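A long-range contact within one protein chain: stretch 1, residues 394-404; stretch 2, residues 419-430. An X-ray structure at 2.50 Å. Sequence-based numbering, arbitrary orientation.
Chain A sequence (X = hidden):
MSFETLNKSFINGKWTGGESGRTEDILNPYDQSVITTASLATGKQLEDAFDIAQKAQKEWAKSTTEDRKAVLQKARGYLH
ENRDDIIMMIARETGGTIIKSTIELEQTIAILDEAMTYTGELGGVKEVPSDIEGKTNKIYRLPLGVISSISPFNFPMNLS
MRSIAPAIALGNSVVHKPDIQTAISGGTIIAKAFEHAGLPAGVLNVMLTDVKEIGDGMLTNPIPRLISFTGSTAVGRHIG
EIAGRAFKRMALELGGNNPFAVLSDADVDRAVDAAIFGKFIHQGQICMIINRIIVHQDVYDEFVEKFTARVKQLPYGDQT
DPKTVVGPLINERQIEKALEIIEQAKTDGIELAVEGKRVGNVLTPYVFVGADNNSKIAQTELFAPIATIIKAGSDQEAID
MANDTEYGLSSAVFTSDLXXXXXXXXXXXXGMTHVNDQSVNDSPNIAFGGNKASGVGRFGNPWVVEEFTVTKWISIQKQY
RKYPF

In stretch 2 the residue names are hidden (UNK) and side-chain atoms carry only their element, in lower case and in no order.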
# COMPACT_ATOMS: atom_id res chain seq x y z
N SER A 394 -0.26 -37.04 -3.63
CA SER A 394 0.79 -36.83 -2.63
C SER A 394 0.47 -35.63 -1.73
O SER A 394 -0.48 -34.87 -2.00
CB SER A 394 2.14 -36.60 -3.32
OG SER A 394 2.29 -35.24 -3.68
N ASP A 395 1.25 -35.45 -0.67
CA ASP A 395 1.08 -34.30 0.23
C ASP A 395 1.64 -33.02 -0.39
O ASP A 395 1.08 -31.95 -0.22
CB ASP A 395 1.68 -34.54 1.61
CG ASP A 395 0.84 -35.49 2.46
OD1 ASP A 395 -0.38 -35.58 2.22
OD2 ASP A 395 1.40 -36.13 3.38
N GLN A 396 2.73 -33.17 -1.14
CA GLN A 396 3.27 -32.06 -1.93
C GLN A 396 2.31 -31.55 -3.03
O GLN A 396 2.13 -30.33 -3.17
CB GLN A 396 4.64 -32.43 -2.52
CG GLN A 396 5.32 -31.28 -3.24
CD GLN A 396 5.53 -30.08 -2.34
OE1 GLN A 396 6.25 -30.17 -1.34
NE2 GLN A 396 4.90 -28.96 -2.68
N GLU A 397 1.69 -32.47 -3.78
CA GLU A 397 0.65 -32.10 -4.77
C GLU A 397 -0.52 -31.39 -4.10
O GLU A 397 -0.97 -30.33 -4.56
CB GLU A 397 0.17 -33.33 -5.56
CG GLU A 397 -0.92 -33.04 -6.59
CD GLU A 397 -1.26 -34.26 -7.44
OE1 GLU A 397 -1.70 -35.28 -6.89
OE2 GLU A 397 -1.10 -34.18 -8.68
N ALA A 398 -1.01 -31.96 -2.99
CA ALA A 398 -2.05 -31.32 -2.18
C ALA A 398 -1.75 -29.84 -1.93
O ALA A 398 -2.61 -28.99 -2.13
CB ALA A 398 -2.20 -32.05 -0.85
N ILE A 399 -0.53 -29.57 -1.46
CA ILE A 399 -0.07 -28.22 -1.19
C ILE A 399 0.13 -27.45 -2.50
O ILE A 399 -0.23 -26.27 -2.58
CB ILE A 399 1.22 -28.23 -0.34
CG1 ILE A 399 1.06 -29.13 0.91
CG2 ILE A 399 1.66 -26.81 0.02
CD1 ILE A 399 -0.08 -28.79 1.86
N ASP A 400 0.66 -28.12 -3.53
CA ASP A 400 0.71 -27.51 -4.88
C ASP A 400 -0.68 -27.09 -5.37
O ASP A 400 -0.88 -25.93 -5.77
CB ASP A 400 1.39 -28.43 -5.90
CG ASP A 400 2.88 -28.59 -5.64
OD1 ASP A 400 3.45 -27.80 -4.85
OD2 ASP A 400 3.50 -29.52 -6.22
N MET A 401 -1.65 -28.01 -5.32
CA MET A 401 -3.04 -27.74 -5.71
C MET A 401 -3.68 -26.58 -4.95
O MET A 401 -4.50 -25.84 -5.51
CB MET A 401 -3.90 -29.00 -5.56
CG MET A 401 -3.64 -30.07 -6.60
SD MET A 401 -4.63 -31.55 -6.30
CE MET A 401 -4.81 -32.20 -7.97
N ALA A 402 -3.29 -26.42 -3.68
CA ALA A 402 -3.77 -25.32 -2.82
C ALA A 402 -3.23 -23.97 -3.27
O ALA A 402 -3.93 -22.97 -3.20
CB ALA A 402 -3.42 -25.58 -1.37
N ASN A 403 -1.98 -23.98 -3.69
CA ASN A 403 -1.31 -22.82 -4.23
C ASN A 403 -1.90 -22.33 -5.53
O ASN A 403 -2.01 -21.15 -5.76
CB ASN A 403 0.17 -23.11 -4.40
CG ASN A 403 0.98 -22.66 -3.21
OD1 ASN A 403 0.66 -21.68 -2.56
ND2 ASN A 403 2.05 -23.37 -2.93
N ASP A 404 -2.31 -23.25 -6.39
CA ASP A 404 -2.65 -22.89 -7.75
C ASP A 404 -4.04 -22.31 -7.80
O ASP A 404 -5.00 -22.97 -8.15
CB ASP A 404 -2.58 -24.15 -8.62
CG ASP A 404 -3.38 -24.02 -9.90
OD1 ASP A 404 -3.89 -22.93 -10.16
OD2 ASP A 404 -3.48 -25.02 -10.63
N UNK A 419 5.16 -30.35 12.88
CA UNK A 419 6.34 -29.82 12.20
C UNK A 419 6.09 -29.76 10.68
O UNK A 419 6.41 -28.75 10.04
c UNK A 419 7.59 -30.66 12.50
o UNK A 419 9.89 -31.43 15.29
o UNK A 419 10.09 -31.76 13.13
c UNK A 419 8.19 -30.47 13.89
c UNK A 419 9.48 -31.28 14.11
N UNK A 420 5.53 -30.85 10.14
CA UNK A 420 5.22 -31.00 8.70
C UNK A 420 4.17 -30.00 8.24
O UNK A 420 4.24 -29.48 7.13
c UNK A 420 3.65 -34.18 7.07
n UNK A 420 4.61 -35.47 5.12
c UNK A 420 4.35 -32.81 7.03
c UNK A 420 3.40 -34.77 5.69
c UNK A 420 4.74 -32.43 8.44
N UNK A 421 3.18 -29.76 9.09
CA UNK A 421 2.15 -28.76 8.78
C UNK A 421 2.67 -27.34 8.74
O UNK A 421 2.24 -26.54 7.90
N UNK A 422 3.61 -27.02 9.63
CA UNK A 422 4.17 -25.69 9.69
C UNK A 422 5.06 -25.44 8.48
O UNK A 422 5.12 -24.33 7.96
c UNK A 422 6.31 -23.96 12.44
c UNK A 422 5.48 -24.09 11.18
c UNK A 422 4.96 -25.50 10.98
o UNK A 422 5.73 -23.98 13.54
o UNK A 422 7.54 -23.85 12.31
N UNK A 423 5.73 -26.49 8.00
CA UNK A 423 6.68 -26.32 6.91
C UNK A 423 5.96 -26.26 5.57
O UNK A 423 6.42 -25.57 4.64
c UNK A 423 10.24 -26.06 9.71
c UNK A 423 9.09 -26.93 7.61
n UNK A 423 10.69 -24.71 9.25
c UNK A 423 8.93 -26.52 9.08
c UNK A 423 7.78 -27.39 6.95
N UNK A 424 4.84 -26.97 5.48
CA UNK A 424 3.99 -26.89 4.30
C UNK A 424 3.21 -25.57 4.31
O UNK A 424 3.00 -24.96 3.25
c UNK A 424 4.14 -29.22 2.31
c UNK A 424 3.93 -31.70 3.56
c UNK A 424 3.45 -30.55 4.19
c UNK A 424 4.63 -30.37 1.68
c UNK A 424 3.00 -28.07 4.25
c UNK A 424 3.55 -29.30 3.57
c UNK A 424 4.52 -31.61 2.31
N UNK A 425 2.78 -25.16 5.50
CA UNK A 425 2.13 -23.87 5.70
C UNK A 425 3.02 -22.76 5.15
O UNK A 425 2.54 -21.82 4.53
c UNK A 425 1.86 -23.63 7.18
N UNK A 426 4.33 -22.91 5.35
CA UNK A 426 5.31 -21.97 4.84
C UNK A 426 5.49 -22.02 3.32
O UNK A 426 6.22 -21.21 2.76
c UNK A 426 7.98 -22.02 7.70
c UNK A 426 6.63 -20.06 6.88
c UNK A 426 6.66 -22.20 5.54
c UNK A 426 6.73 -21.58 6.94
N UNK A 427 4.80 -22.94 2.66
CA UNK A 427 4.97 -23.18 1.23
C UNK A 427 3.78 -22.70 0.43
O UNK A 427 3.75 -22.84 -0.79
c UNK A 427 5.15 -24.66 1.00
c UNK A 427 6.53 -26.43 -0.01
c UNK A 427 6.05 -25.02 -0.15
o UNK A 427 6.60 -27.17 -0.98
n UNK A 427 6.84 -26.81 1.22
N UNK A 428 2.79 -22.17 1.14
CA UNK A 428 1.56 -21.66 0.55
C UNK A 428 1.58 -20.13 0.50
O UNK A 428 1.72 -19.47 1.54
c UNK A 428 0.28 -23.63 1.45
c UNK A 428 0.33 -22.10 1.37
c UNK A 428 -0.96 -21.52 0.79
c UNK A 428 -1.01 -24.17 2.04
N UNK A 429 1.43 -19.59 -0.72
CA UNK A 429 1.25 -18.14 -0.93
C UNK A 429 -0.12 -17.73 -0.46
O UNK A 429 -1.11 -17.82 -1.19
o UNK A 429 3.27 -17.77 -3.90
c UNK A 429 2.91 -17.54 -2.73
o UNK A 429 3.70 -17.15 -1.84
c UNK A 429 1.45 -17.74 -2.39
N UNK A 430 -0.16 -17.30 0.79
CA UNK A 430 -1.38 -16.97 1.49
C UNK A 430 -0.91 -16.25 2.74
O UNK A 430 0.15 -16.57 3.28
c UNK A 430 -2.16 -18.24 1.86
o UNK A 430 -2.98 -18.05 3.00

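Position 419 has three side-chain carbons, the third carrying two oxygens. It lies out of reach of stretch 1. It is Glu 419.

Position 420 has four carbons in a row ending in nitrogen. Its CA-to-CB bond points toward stretch 1, and the end of the chain lies near OD2 of Asp 395. It is Lys 420. Its NZ forms a long salt bridge of 3.7 Å with OD2 of Asp 395.

Position 421 has no side-chain atoms. It is Gly 421, buried in the helix.

Position 422 again has three carbons with two oxygens on the third. It is far from stretch 1 and is Glu 422.

Position 423 has four carbons in a row and a terminal nitrogen. It makes no contact with stretch 1 and is Lys 423.

Position 424 has one carbon and then a ring of six carbons. CG1 of Ile 399 sits over one ring face, and OE1 of Gln 396 approaches the ring edge. It is Phe 424. CG1 of Ile 399 is 3.4 Å from CD1 of Phe 424, in a CH-pi contact. OE1 of Gln 396 is 3.4 Å from CE1 of Phe 424.

Position 425 has a single carbon pointing away from stretch 1. It is Ala 425.

Position 426 has four carbons, forked at the second. It is out of reach and is Leu 426.

Position 427 has three carbons, the third carrying one oxygen and one nitrogen. The side chain meets Gln 396, and the backbone O accepts a hydrogen bond from ND2 of Asn 403 at 2.8 Å, nearly straight. It is Gln 427. Its OE1 accepts another from NE2 of Gln 396 at 3.0 Å.

Position 428 has four carbons, forked at the first, with one arm two carbons long. They pack against Ile 399 and Ala 402. It is Ile 428. Its CG1 lies 3.7 Å from CG2 of Ile 399, and its CD1 4.4 Å from CB of Ala 402.

Position 429 has two carbons, the second carrying two oxygens. Its backbone N donates to OD1 of Asn 403 at 2.9 Å. It is Asp 429.

Position 430 has one carbon and one oxygen. It makes no contact with stretch 1 and is Ser 430.

The contact has an apolar centre with polar links around it. Ile 399 touches both Phe 424 and Ile 428, so one side chain of the first helix packs against both the second helix and the loop after it. The helices run 37° apart, their axes 11.3 Å apart at closest approach, so side chains fill the space between. Beyond the second helix, the amide of Asn 403 binds backbone atoms of Gln 427 and Asp 429, fastening the loop to the end of the first helix.

Stretch 2 419-430: EKGEKFALQIDS
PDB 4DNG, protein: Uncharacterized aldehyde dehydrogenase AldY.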